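Local coordinates for glycine cleavage system H protein 1 (Mycobacterium marinum, PDB 3TZU) that probably shuttles the methylamine group of glycine from the P protein to the T protein of the glycine cleavage system, on a covalently bound lipoyl cofactor, at residues L51-V59 / V92-I103. Sequence-based numbering, arbitrary orientation.
Sequences LVFVQLPEV and VNTAAVDDPATI
Leu51, Val54 and Leu56 of 51-59 point toward 92-103, and the direct contacts between side chains are apolar. Val54 CG2 meets Ile103 CD1 tip to tip at 3.4 Å, a tight fit. The same methyl touches Pro100 CB. Leu51 crosses Ile103 at about a right angle, with CD1 against Ile103 CB. The Leu56 and Val97 side chains run past each other in opposite directions, with Leu56 CD1 3.2 Å from Val97 CG2, also tight. Leu56 CD1 also lies 4.0 Å from Val92 CB. Val97 CG1 is anti to the backbone N (chi1 162°), which sets it 3.9 Å from Val54 O and leaves CG2 to meet Leu56. Val59 CG2 meets Val92 CG2 at 4.0 Å.

One water bridges the backbones, accepting from Val54 N at 3.0 Å and donating to Val97 O at 2.7 Å.

Asn93 caps helix 94-98 through a weak bond from Ala96 N to OD1, while its ND2 binds Trp112 O. Asp99 O accepts from Thr102 N and OG1.

Strand 51-55, an edge of the three-stranded sheet, lies over helices 94-98 and 101-105, and the loop after it packs on Val92, the last residue of strand 88-92, within the lipoyl-domain fold of the GcvH family.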
ATOM      1  N   LEU A  51     -10.737  -2.435   3.702  1.00 28.34           N
ATOM      2  CA  LEU A  51     -10.820  -1.214   4.488  1.00 27.25           C
ATOM      3  C   LEU A  51     -11.771  -1.340   5.714  1.00 27.52           C
ATOM      4  O   LEU A  51     -12.895  -1.827   5.585  1.00 28.22           O
ATOM      5  CB  LEU A  51     -11.278  -0.085   3.591  1.00 27.68           C
ATOM      6  CG  LEU A  51     -10.307   0.258   2.448  1.00 27.54           C
ATOM      7  CD1 LEU A  51     -10.724   1.537   1.725  1.00 27.55           C
ATOM      8  CD2 LEU A  51      -8.875   0.437   2.939  1.00 26.87           C
ATOM      9  N   VAL A  52     -11.304  -0.902   6.891  1.00 25.85           N
ATOM     10  CA  VAL A  52     -12.110  -0.991   8.103  1.00 26.65           C
ATOM     11  C   VAL A  52     -12.398   0.349   8.788  1.00 26.34           C
ATOM     12  O   VAL A  52     -13.387   0.465   9.500  1.00 28.07           O
ATOM     13  CB  VAL A  52     -11.557  -2.034   9.093  1.00 26.68           C
ATOM     14  CG1 VAL A  52     -11.729  -3.418   8.487  1.00 27.32           C
ATOM     15  CG2 VAL A  52     -10.091  -1.766   9.428  1.00 25.07           C
ATOM     16  N   PHE A  53     -11.574   1.366   8.546  1.00 24.86           N
ATOM     17  CA  PHE A  53     -11.762   2.668   9.205  1.00 24.44           C
ATOM     18  C   PHE A  53     -11.222   3.775   8.321  1.00 23.77           C
ATOM     19  O   PHE A  53     -10.214   3.594   7.632  1.00 22.32           O
ATOM     20  CB  PHE A  53     -11.065   2.671  10.572  1.00 23.91           C
ATOM     21  CG  PHE A  53     -11.116   3.993  11.302  1.00 23.64           C
ATOM     22  CD1 PHE A  53     -12.311   4.482  11.817  1.00 24.92           C
ATOM     23  CD2 PHE A  53      -9.958   4.710  11.529  1.00 22.53           C
ATOM     24  CE1 PHE A  53     -12.357   5.690  12.492  1.00 25.29           C
ATOM     25  CE2 PHE A  53      -9.996   5.924  12.209  1.00 23.06           C
ATOM     26  CZ  PHE A  53     -11.191   6.412  12.698  1.00 24.25           C
ATOM     27  N   VAL A  54     -11.931   4.905   8.327  1.00 24.90           N
ATOM     28  CA  VAL A  54     -11.593   6.063   7.521  1.00 25.16           C
ATOM     29  C   VAL A  54     -11.826   7.297   8.385  1.00 27.15           C
ATOM     30  O   VAL A  54     -12.858   7.388   9.080  1.00 29.12           O
ATOM     31  CB  VAL A  54     -12.440   6.150   6.233  1.00 25.48           C
ATOM     32  CG1 VAL A  54     -12.112   7.427   5.482  1.00 25.06           C
ATOM     33  CG2 VAL A  54     -12.218   4.928   5.335  1.00 24.72           C
ATOM     34  N   GLN A  55     -10.847   8.211   8.363  1.00 27.67           N
ATOM     35  CA  GLN A  55     -10.856   9.455   9.141  1.00 29.38           C
ATOM     36  C   GLN A  55     -10.626  10.592   8.184  1.00 28.45           C
ATOM     37  O   GLN A  55      -9.632  10.636   7.480  1.00 26.08           O
ATOM     38  CB  GLN A  55      -9.754   9.402  10.221  1.00 30.94           C
ATOM     39  CG  GLN A  55      -9.500  10.676  11.013  1.00 33.01           C
ATOM     40  CD  GLN A  55      -9.148  10.382  12.471  1.00 35.71           C
ATOM     41  OE1 GLN A  55      -9.926  10.723  13.377  1.00 38.11           O
ATOM     42  NE2 GLN A  55      -8.012   9.697  12.709  1.00 35.61           N
ATOM     43  N   LEU A  56     -11.575  11.515   8.149  1.00 30.12           N
ATOM     44  CA  LEU A  56     -11.545  12.604   7.182  1.00 30.59           C
ATOM     45  C   LEU A  56     -11.392  13.909   7.895  1.00 31.57           C
ATOM     46  O   LEU A  56     -11.661  14.004   9.079  1.00 33.57           O
ATOM     47  CB  LEU A  56     -12.825  12.615   6.342  1.00 31.66           C
ATOM     48  CG  LEU A  56     -13.032  11.282   5.613  1.00 31.16           C
ATOM     49  CD1 LEU A  56     -14.402  11.257   4.960  1.00 33.01           C
ATOM     50  CD2 LEU A  56     -11.939  11.031   4.584  1.00 28.86           C
ATOM     51  N   PRO A  57     -10.951  14.935   7.171  1.00 32.50           N
ATOM     52  CA  PRO A  57     -10.993  16.278   7.726  1.00 34.19           C
ATOM     53  C   PRO A  57     -12.417  16.771   7.875  1.00 36.48           C
ATOM     54  O   PRO A  57     -13.324  16.259   7.221  1.00 35.90           O
ATOM     55  CB  PRO A  57     -10.268  17.115   6.676  1.00 34.06           C
ATOM     56  CG  PRO A  57     -10.359  16.338   5.412  1.00 32.83           C
ATOM     57  CD  PRO A  57     -10.388  14.903   5.808  1.00 31.68           C
ATOM     58  N   GLU A  58     -12.604  17.765   8.736  1.00 39.38           N
ATOM     59  CA  GLU A  58     -13.936  18.305   8.973  1.00 42.88           C
ATOM     60  C   GLU A  58     -14.312  19.243   7.843  1.00 42.89           C
ATOM     61  O   GLU A  58     -13.454  19.905   7.257  1.00 41.97           O
ATOM     62  CB  GLU A  58     -13.973  19.052  10.294  1.00 47.00           C
ATOM     63  CG  GLU A  58     -13.739  18.157  11.492  1.00 49.43           C
ATOM     64  CD  GLU A  58     -12.752  18.757  12.488  1.00 52.70           C
ATOM     65  OE1 GLU A  58     -11.634  18.176  12.623  1.00 56.42           O
ATOM     66  OE2 GLU A  58     -13.084  19.794  13.117  1.00 54.35           O
ATOM     67  N   VAL A  59     -15.599  19.272   7.526  1.00 43.91           N
ATOM     68  CA  VAL A  59     -16.156  20.279   6.645  1.00 44.28           C
ATOM     69  C   VAL A  59     -15.785  21.628   7.242  1.00 45.63           C
ATOM     70  O   VAL A  59     -16.072  21.889   8.412  1.00 46.37           O
ATOM     71  CB  VAL A  59     -17.690  20.145   6.550  1.00 46.13           C
ATOM     72  CG1 VAL A  59     -18.315  21.344   5.829  1.00 47.92           C
ATOM     73  CG2 VAL A  59     -18.065  18.839   5.862  1.00 44.71           C
ATOM     74  N   VAL A  92     -17.679  15.994   2.938  1.00 37.35           N
ATOM     75  CA  VAL A  92     -17.036  14.714   3.261  1.00 35.80           C
ATOM     76  C   VAL A  92     -18.030  13.614   2.929  1.00 36.74           C
ATOM     77  O   VAL A  92     -19.235  13.800   3.125  1.00 38.74           O
ATOM     78  CB  VAL A  92     -16.617  14.588   4.754  1.00 35.51           C
ATOM     79  CG1 VAL A  92     -15.473  15.544   5.071  1.00 34.68           C
ATOM     80  CG2 VAL A  92     -17.808  14.829   5.694  1.00 37.86           C
ATOM     81  N   ASN A  93     -17.534  12.480   2.417  1.00 35.16           N
ATOM     82  CA  ASN A  93     -18.431  11.407   1.978  1.00 36.25           C
ATOM     83  C   ASN A  93     -18.713  10.479   3.136  1.00 36.27           C
ATOM     84  O   ASN A  93     -18.084   9.451   3.282  1.00 34.54           O
ATOM     85  CB  ASN A  93     -17.848  10.623   0.797  1.00 35.06           C
ATOM     86  CG  ASN A  93     -18.814   9.559   0.252  1.00 36.67           C
ATOM     87  OD1 ASN A  93     -19.870   9.289   0.844  1.00 38.83           O
ATOM     88  ND2 ASN A  93     -18.466   8.970  -0.896  1.00 35.79           N
ATOM     89  N   THR A  94     -19.684  10.848   3.951  1.00 38.23           N
ATOM     90  CA  THR A  94     -19.998  10.111   5.166  1.00 38.75           C
ATOM     91  C   THR A  94     -20.422   8.661   4.921  1.00 38.81           C
ATOM     92  O   THR A  94     -20.179   7.811   5.777  1.00 38.04           O
ATOM     93  CB  THR A  94     -21.078  10.858   5.970  1.00 41.53           C
ATOM     94  OG1 THR A  94     -20.493  12.043   6.503  1.00 41.42           O
ATOM     95  CG2 THR A  94     -21.632  10.006   7.101  1.00 42.59           C
ATOM     96  N   ALA A  95     -21.051   8.379   3.778  1.00 39.78           N
ATOM     97  CA  ALA A  95     -21.366   6.989   3.406  1.00 40.42           C
ATOM     98  C   ALA A  95     -20.059   6.177   3.313  1.00 38.03           C
ATOM     99  O   ALA A  95     -20.026   5.014   3.689  1.00 38.60           O
ATOM    100  CB  ALA A  95     -22.134   6.924   2.099  1.00 41.35           C
ATOM    101  N   ALA A  96     -18.995   6.815   2.831  1.00 36.04           N
ATOM    102  CA  ALA A  96     -17.679   6.200   2.731  1.00 34.02           C
ATOM    103  C   ALA A  96     -17.100   5.881   4.107  1.00 33.56           C
ATOM    104  O   ALA A  96     -16.592   4.778   4.321  1.00 33.93           O
ATOM    105  CB  ALA A  96     -16.740   7.120   1.975  1.00 32.03           C
ATOM    106  N   VAL A  97     -17.160   6.847   5.026  1.00 33.53           N
ATOM    107  CA  VAL A  97     -16.689   6.663   6.397  1.00 33.00           C
ATOM    108  C   VAL A  97     -17.477   5.571   7.084  1.00 34.85           C
ATOM    109  O   VAL A  97     -16.901   4.720   7.770  1.00 33.74           O
ATOM    110  CB  VAL A  97     -16.803   7.969   7.241  1.00 33.73           C
ATOM    111  CG1 VAL A  97     -16.738   7.685   8.749  1.00 33.54           C
ATOM    112  CG2 VAL A  97     -15.726   8.966   6.826  1.00 32.02           C
ATOM    113  N   ASP A  98     -18.796   5.607   6.916  1.00 37.67           N
ATOM    114  CA  ASP A  98     -19.674   4.640   7.561  1.00 39.95           C
ATOM    115  C   ASP A  98     -19.517   3.227   7.035  1.00 40.41           C
ATOM    116  O   ASP A  98     -19.581   2.291   7.806  1.00 41.38           O
ATOM    117  CB  ASP A  98     -21.127   5.048   7.415  1.00 43.00           C
ATOM    118  CG  ASP A  98     -21.516   6.166   8.353  1.00 44.20           C
ATOM    119  OD1 ASP A  98     -20.675   6.626   9.152  1.00 43.43           O
ATOM    120  OD2 ASP A  98     -22.671   6.589   8.281  1.00 46.42           O
ATOM    121  N   ASP A  99     -19.332   3.071   5.731  1.00 40.76           N
ATOM    122  CA  ASP A  99     -19.195   1.742   5.121  1.00 41.21           C
ATOM    123  C   ASP A  99     -17.943   1.734   4.263  1.00 38.20           C
ATOM    124  O   ASP A  99     -18.019   1.836   3.053  1.00 38.32           O
ATOM    125  CB  ASP A  99     -20.444   1.392   4.300  1.00 44.26           C
ATOM    126  CG  ASP A  99     -20.400  -0.033   3.702  1.00 45.43           C
ATOM    127  OD1 ASP A  99     -19.522  -0.859   4.060  1.00 44.01           O
ATOM    128  OD2 ASP A  99     -21.269  -0.321   2.849  1.00 48.60           O
ATOM    129  N   PRO A 100     -16.777   1.614   4.894  1.00 36.23           N
ATOM    130  CA  PRO A 100     -15.560   1.757   4.109  1.00 34.76           C
ATOM    131  C   PRO A 100     -15.374   0.669   3.035  1.00 35.21           C
ATOM    132  O   PRO A 100     -14.643   0.887   2.087  1.00 34.52           O
ATOM    133  CB  PRO A 100     -14.444   1.737   5.167  1.00 33.39           C
ATOM    134  CG  PRO A 100     -15.131   1.927   6.475  1.00 33.96           C
ATOM    135  CD  PRO A 100     -16.486   1.324   6.302  1.00 35.93           C
ATOM    136  N   ALA A 101     -16.080  -0.454   3.137  1.00 37.56           N
ATOM    137  CA  ALA A 101     -16.140  -1.412   2.014  1.00 38.66           C
ATOM    138  C   ALA A 101     -16.549  -0.764   0.671  1.00 39.40           C
ATOM    139  O   ALA A 101     -16.141  -1.213  -0.401  1.00 39.99           O
ATOM    140  CB  ALA A 101     -17.055  -2.572   2.355  1.00 40.57           C
ATOM    141  N   THR A 102     -17.338   0.301   0.722  1.00 40.20           N
ATOM    142  CA  THR A 102     -17.712   1.026  -0.495  1.00 40.61           C
ATOM    143  C   THR A 102     -16.509   1.643  -1.258  1.00 37.85           C
ATOM    144  O   THR A 102     -16.528   1.747  -2.484  1.00 38.60           O
ATOM    145  CB  THR A 102     -18.754   2.143  -0.182  1.00 42.45           C
ATOM    146  OG1 THR A 102     -19.770   1.637   0.697  1.00 44.95           O
ATOM    147  CG2 THR A 102     -19.446   2.616  -1.475  1.00 44.60           C
ATOM    148  N   ILE A 103     -15.474   2.069  -0.540  1.00 34.53           N
ATOM    149  CA  ILE A 103     -14.325   2.696  -1.181  1.00 32.26           C
ATOM    150  C   ILE A 103     -13.635   1.652  -2.089  1.00 32.31           C
ATOM    151  O   ILE A 103     -13.211   1.960  -3.211  1.00 31.76           O
ATOM    152  CB  ILE A 103     -13.320   3.224  -0.146  1.00 30.17           C
ATOM    153  CG1 ILE A 103     -13.979   4.246   0.801  1.00 30.64           C
ATOM    154  CG2 ILE A 103     -12.106   3.833  -0.826  1.00 28.30           C
ATOM    155  CD1 ILE A 103     -13.262   4.382   2.145  1.00 29.38           C
TER
HETATM  156  O   HOH W   1     -14.706   4.922   9.359  1.00 23.80           O